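Local coordinates for glycoside hydrolase (Streptococcus pneumoniae serotype 4, PDB 6ORH), which probably hydrolyses alpha-L-fucosidic linkages as a family 29 glycoside hydrolase, removing fucose from host-derived carbohydrate antigens, at residues Tyr218-Lys231 against Tyr240-Gly254. The protein carries 2 engineered substitutions. Numbering follows the deposited sequence.
Sequences YAGDPLWQKVNPDK and YLQHGDPSGTIFSIG
P246 lies over one face of the W224 indole, its CA 3.9 Å from the centroid of the five-membered ring in a CH-pi contact. Q225 O sits above the centre of the F251 ring, while Q225 CB packs near CZ. The H243 imidazole receives P222 O at its edge: ND1 donates to it over 2.8 Å, in the plane of the carbonyl, and the ring of H411 from the second subunit also meets H243. At the Y240 ring edge, OH accepts an almost straight bond from N228 N (2.8 Å, 176°) and donates to D245 OD2, met on its anti side. K231 crosses this ring at about a right angle, its NZ in a long salt bridge with D245. Bent at chi2 (-76°), Q225 brings OE1 to G254 N (2.9 Å), and T290 takes its NE2. The K226 chain, extended beyond CG, carries NZ to P246 O (3.0 Å). V227 O accepts from both T249 N and I250 N, a classic beta bulge in the short antiparallel pairing on strand 250-259 of the TIM-barrel domain. Carbonyls, amides and one phenol that both accepts and donates thus knit the two segments together; the one salt bridge across the contact is long and so probably weak.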
# COMPACT_ATOMS: atom_id res chain seq x y z
N TYR A 218 0.75 3.15 9.51
CA TYR A 218 1.08 2.52 8.24
C TYR A 218 2.58 2.25 8.13
O TYR A 218 3.38 3.17 8.00
CB TYR A 218 0.66 3.43 7.08
CG TYR A 218 0.94 2.84 5.72
CD1 TYR A 218 0.06 1.94 5.15
CD2 TYR A 218 2.09 3.18 5.01
CE1 TYR A 218 0.30 1.40 3.89
CE2 TYR A 218 2.34 2.64 3.75
CZ TYR A 218 1.45 1.73 3.20
OH TYR A 218 1.62 1.16 1.97
N ALA A 219 2.94 0.97 8.12
CA ALA A 219 4.30 0.57 7.77
C ALA A 219 4.36 0.31 6.26
O ALA A 219 3.40 -0.17 5.65
CB ALA A 219 4.66 -0.70 8.50
N GLY A 220 5.54 0.57 5.69
CA GLY A 220 5.70 0.34 4.26
C GLY A 220 5.86 -1.15 3.90
O GLY A 220 6.05 -2.02 4.75
N ASP A 221 5.75 -1.39 2.58
CA ASP A 221 6.19 -2.65 2.00
C ASP A 221 7.13 -2.24 0.87
O ASP A 221 6.67 -1.64 -0.10
CB ASP A 221 5.01 -3.51 1.55
CG ASP A 221 5.40 -4.95 1.22
OD1 ASP A 221 6.35 -5.45 1.84
OD2 ASP A 221 4.72 -5.56 0.39
N PRO A 222 8.44 -2.50 0.97
CA PRO A 222 9.04 -3.33 2.01
C PRO A 222 9.11 -2.64 3.37
O PRO A 222 9.07 -1.41 3.43
CB PRO A 222 10.50 -3.51 1.53
CG PRO A 222 10.76 -2.28 0.65
CD PRO A 222 9.44 -2.04 -0.02
N LEU A 223 9.17 -3.45 4.44
CA LEU A 223 9.61 -2.94 5.74
C LEU A 223 10.83 -3.73 6.19
O LEU A 223 10.69 -4.86 6.68
CB LEU A 223 8.50 -2.98 6.81
CG LEU A 223 8.99 -2.56 8.21
CD1 LEU A 223 9.46 -1.10 8.23
CD2 LEU A 223 7.94 -2.82 9.31
N TRP A 224 12.01 -3.13 6.01
CA TRP A 224 13.24 -3.63 6.61
C TRP A 224 13.34 -3.06 8.03
O TRP A 224 13.28 -1.83 8.22
CB TRP A 224 14.44 -3.20 5.76
CG TRP A 224 14.38 -3.76 4.37
CD1 TRP A 224 13.97 -3.16 3.20
CD2 TRP A 224 14.76 -5.10 4.03
NE1 TRP A 224 14.06 -4.05 2.14
CE2 TRP A 224 14.56 -5.24 2.64
CE3 TRP A 224 15.23 -6.19 4.79
CZ2 TRP A 224 14.79 -6.45 1.98
CZ3 TRP A 224 15.51 -7.38 4.13
CH2 TRP A 224 15.30 -7.48 2.75
N GLN A 225 13.44 -3.95 9.02
CA GLN A 225 13.56 -3.51 10.41
C GLN A 225 15.04 -3.27 10.72
O GLN A 225 15.63 -3.93 11.58
CB GLN A 225 12.94 -4.55 11.36
CG GLN A 225 11.43 -4.67 11.18
CD GLN A 225 10.65 -3.53 11.80
OE1 GLN A 225 10.94 -2.34 11.60
NE2 GLN A 225 9.63 -3.87 12.58
N LYS A 226 15.63 -2.33 9.98
CA LYS A 226 17.06 -2.02 10.10
C LYS A 226 17.28 -0.69 9.38
O LYS A 226 16.59 -0.39 8.40
CB LYS A 226 17.95 -3.14 9.51
CG LYS A 226 17.66 -3.58 8.08
CD LYS A 226 18.69 -4.63 7.62
CE LYS A 226 18.42 -5.15 6.22
NZ LYS A 226 19.48 -6.12 5.77
N VAL A 227 18.27 0.08 9.86
CA VAL A 227 18.63 1.38 9.29
C VAL A 227 20.11 1.61 9.56
O VAL A 227 20.71 0.91 10.34
CB VAL A 227 17.83 2.52 9.95
CG1 VAL A 227 16.34 2.52 9.55
CG2 VAL A 227 18.02 2.59 11.45
N ASN A 228 20.67 2.64 8.90
CA ASN A 228 21.96 3.19 9.24
C ASN A 228 21.72 4.45 10.08
O ASN A 228 21.00 5.34 9.62
CB ASN A 228 22.69 3.51 7.93
CG ASN A 228 24.09 4.00 8.19
OD1 ASN A 228 24.34 4.67 9.20
ND2 ASN A 228 25.02 3.66 7.29
N PRO A 229 22.23 4.52 11.33
CA PRO A 229 21.92 5.63 12.22
C PRO A 229 22.32 6.97 11.63
O PRO A 229 21.74 8.00 11.96
CB PRO A 229 22.73 5.38 13.50
CG PRO A 229 23.06 3.90 13.46
CD PRO A 229 23.05 3.50 12.00
N ASP A 230 23.31 6.97 10.72
CA ASP A 230 23.75 8.23 10.14
C ASP A 230 22.75 8.81 9.14
O ASP A 230 22.93 9.96 8.69
CB ASP A 230 25.13 8.03 9.50
CG ASP A 230 26.26 8.08 10.51
OD1 ASP A 230 26.01 8.39 11.69
OD2 ASP A 230 27.42 7.87 10.09
N LYS A 231 21.68 8.07 8.81
CA LYS A 231 20.64 8.58 7.95
C LYS A 231 19.34 8.80 8.74
O LYS A 231 18.27 8.90 8.15
CB LYS A 231 20.46 7.64 6.76
CG LYS A 231 21.64 7.71 5.78
CD LYS A 231 21.36 7.19 4.39
CE LYS A 231 21.35 5.69 4.41
NZ LYS A 231 21.23 5.14 3.03
N TYR A 240 12.42 6.67 4.32
CA TYR A 240 13.50 5.89 4.92
C TYR A 240 12.99 5.26 6.23
O TYR A 240 13.20 4.09 6.52
CB TYR A 240 14.73 6.78 5.11
CG TYR A 240 15.95 6.00 5.55
CD1 TYR A 240 16.64 5.21 4.63
CD2 TYR A 240 16.39 6.02 6.88
CE1 TYR A 240 17.79 4.53 5.03
CE2 TYR A 240 17.53 5.33 7.28
CZ TYR A 240 18.22 4.58 6.34
OH TYR A 240 19.32 3.87 6.75
N LEU A 241 12.26 6.07 7.01
CA LEU A 241 11.68 5.56 8.25
C LEU A 241 10.65 4.48 7.95
O LEU A 241 10.60 3.46 8.63
CB LEU A 241 11.00 6.72 8.99
CG LEU A 241 11.97 7.79 9.50
CD1 LEU A 241 11.16 8.92 10.14
CD2 LEU A 241 12.98 7.19 10.48
N GLN A 242 9.84 4.68 6.91
CA GLN A 242 8.65 3.86 6.66
C GLN A 242 9.01 2.50 6.08
O GLN A 242 8.25 1.54 6.25
CB GLN A 242 7.75 4.68 5.74
CG GLN A 242 6.54 3.97 5.17
CD GLN A 242 5.71 4.96 4.36
OE1 GLN A 242 5.02 5.81 4.93
NE2 GLN A 242 5.79 4.87 3.04
N HIS A 243 10.15 2.43 5.37
CA HIS A 243 10.53 1.19 4.69
C HIS A 243 11.80 0.59 5.28
O HIS A 243 12.15 -0.54 4.93
CB HIS A 243 10.77 1.43 3.19
CG HIS A 243 9.55 1.86 2.47
ND1 HIS A 243 8.57 0.96 2.06
CD2 HIS A 243 9.12 3.09 2.06
CE1 HIS A 243 7.58 1.59 1.45
NE2 HIS A 243 7.88 2.92 1.46
N GLY A 244 12.51 1.36 6.12
CA GLY A 244 13.85 1.00 6.53
C GLY A 244 14.83 0.92 5.35
O GLY A 244 14.57 1.44 4.28
N ASP A 245 15.95 0.24 5.61
CA ASP A 245 17.10 0.28 4.72
C ASP A 245 17.53 -1.15 4.41
O ASP A 245 17.93 -1.88 5.33
CB ASP A 245 18.23 1.01 5.43
CG ASP A 245 19.45 1.33 4.56
OD1 ASP A 245 19.61 0.69 3.48
OD2 ASP A 245 20.22 2.23 4.99
N PRO A 246 17.46 -1.59 3.14
CA PRO A 246 17.93 -2.92 2.79
C PRO A 246 19.37 -3.17 3.20
O PRO A 246 19.78 -4.32 3.34
CB PRO A 246 17.85 -2.97 1.26
CG PRO A 246 16.90 -1.90 0.87
CD PRO A 246 16.96 -0.86 1.97
N SER A 247 20.17 -2.09 3.34
CA SER A 247 21.55 -2.22 3.76
C SER A 247 21.74 -1.60 5.14
O SER A 247 22.83 -1.15 5.48
CB SER A 247 22.47 -1.53 2.74
OG SER A 247 22.36 -2.16 1.46
N GLY A 248 20.70 -1.66 6.00
CA GLY A 248 20.88 -1.10 7.34
C GLY A 248 21.94 -1.80 8.20
O GLY A 248 22.20 -3.00 8.04
N THR A 249 22.57 -1.05 9.12
CA THR A 249 23.69 -1.50 9.95
C THR A 249 23.26 -1.89 11.37
O THR A 249 24.03 -2.56 12.05
CB THR A 249 24.84 -0.48 9.96
OG1 THR A 249 24.28 0.77 10.35
CG2 THR A 249 25.46 -0.35 8.59
N ILE A 250 22.09 -1.40 11.84
CA ILE A 250 21.55 -1.74 13.15
C ILE A 250 20.13 -2.27 12.97
O ILE A 250 19.43 -1.85 12.05
CB ILE A 250 21.55 -0.56 14.15
CG1 ILE A 250 20.57 0.53 13.69
CG2 ILE A 250 22.97 0.01 14.31
CD1 ILE A 250 20.22 1.61 14.75
N PHE A 251 19.74 -3.22 13.84
CA PHE A 251 18.34 -3.65 13.87
C PHE A 251 17.52 -2.55 14.53
O PHE A 251 17.89 -2.03 15.59
CB PHE A 251 18.21 -4.99 14.61
CG PHE A 251 16.88 -5.67 14.35
CD1 PHE A 251 15.72 -5.22 14.98
CD2 PHE A 251 16.77 -6.68 13.41
CE1 PHE A 251 14.49 -5.83 14.71
CE2 PHE A 251 15.54 -7.29 13.16
CZ PHE A 251 14.39 -6.87 13.81
N SER A 252 16.39 -2.21 13.89
CA SER A 252 15.62 -1.05 14.31
C SER A 252 14.14 -1.36 14.07
O SER A 252 13.79 -1.70 12.94
CB SER A 252 16.06 0.15 13.45
OG SER A 252 15.16 1.26 13.65
N ILE A 253 13.31 -1.29 15.13
CA ILE A 253 11.87 -1.46 14.93
C ILE A 253 11.24 -0.13 14.52
O ILE A 253 11.35 0.84 15.29
CB ILE A 253 11.25 -1.95 16.24
CG1 ILE A 253 11.77 -3.34 16.61
CG2 ILE A 253 9.72 -1.92 16.19
CD1 ILE A 253 11.37 -3.78 18.00
N GLY A 254 10.54 -0.11 13.37
CA GLY A 254 9.76 1.07 12.98
C GLY A 254 8.38 1.01 13.65
O GLY A 254 7.43 0.44 13.11
O HOH W 1 24.43 1.24 5.35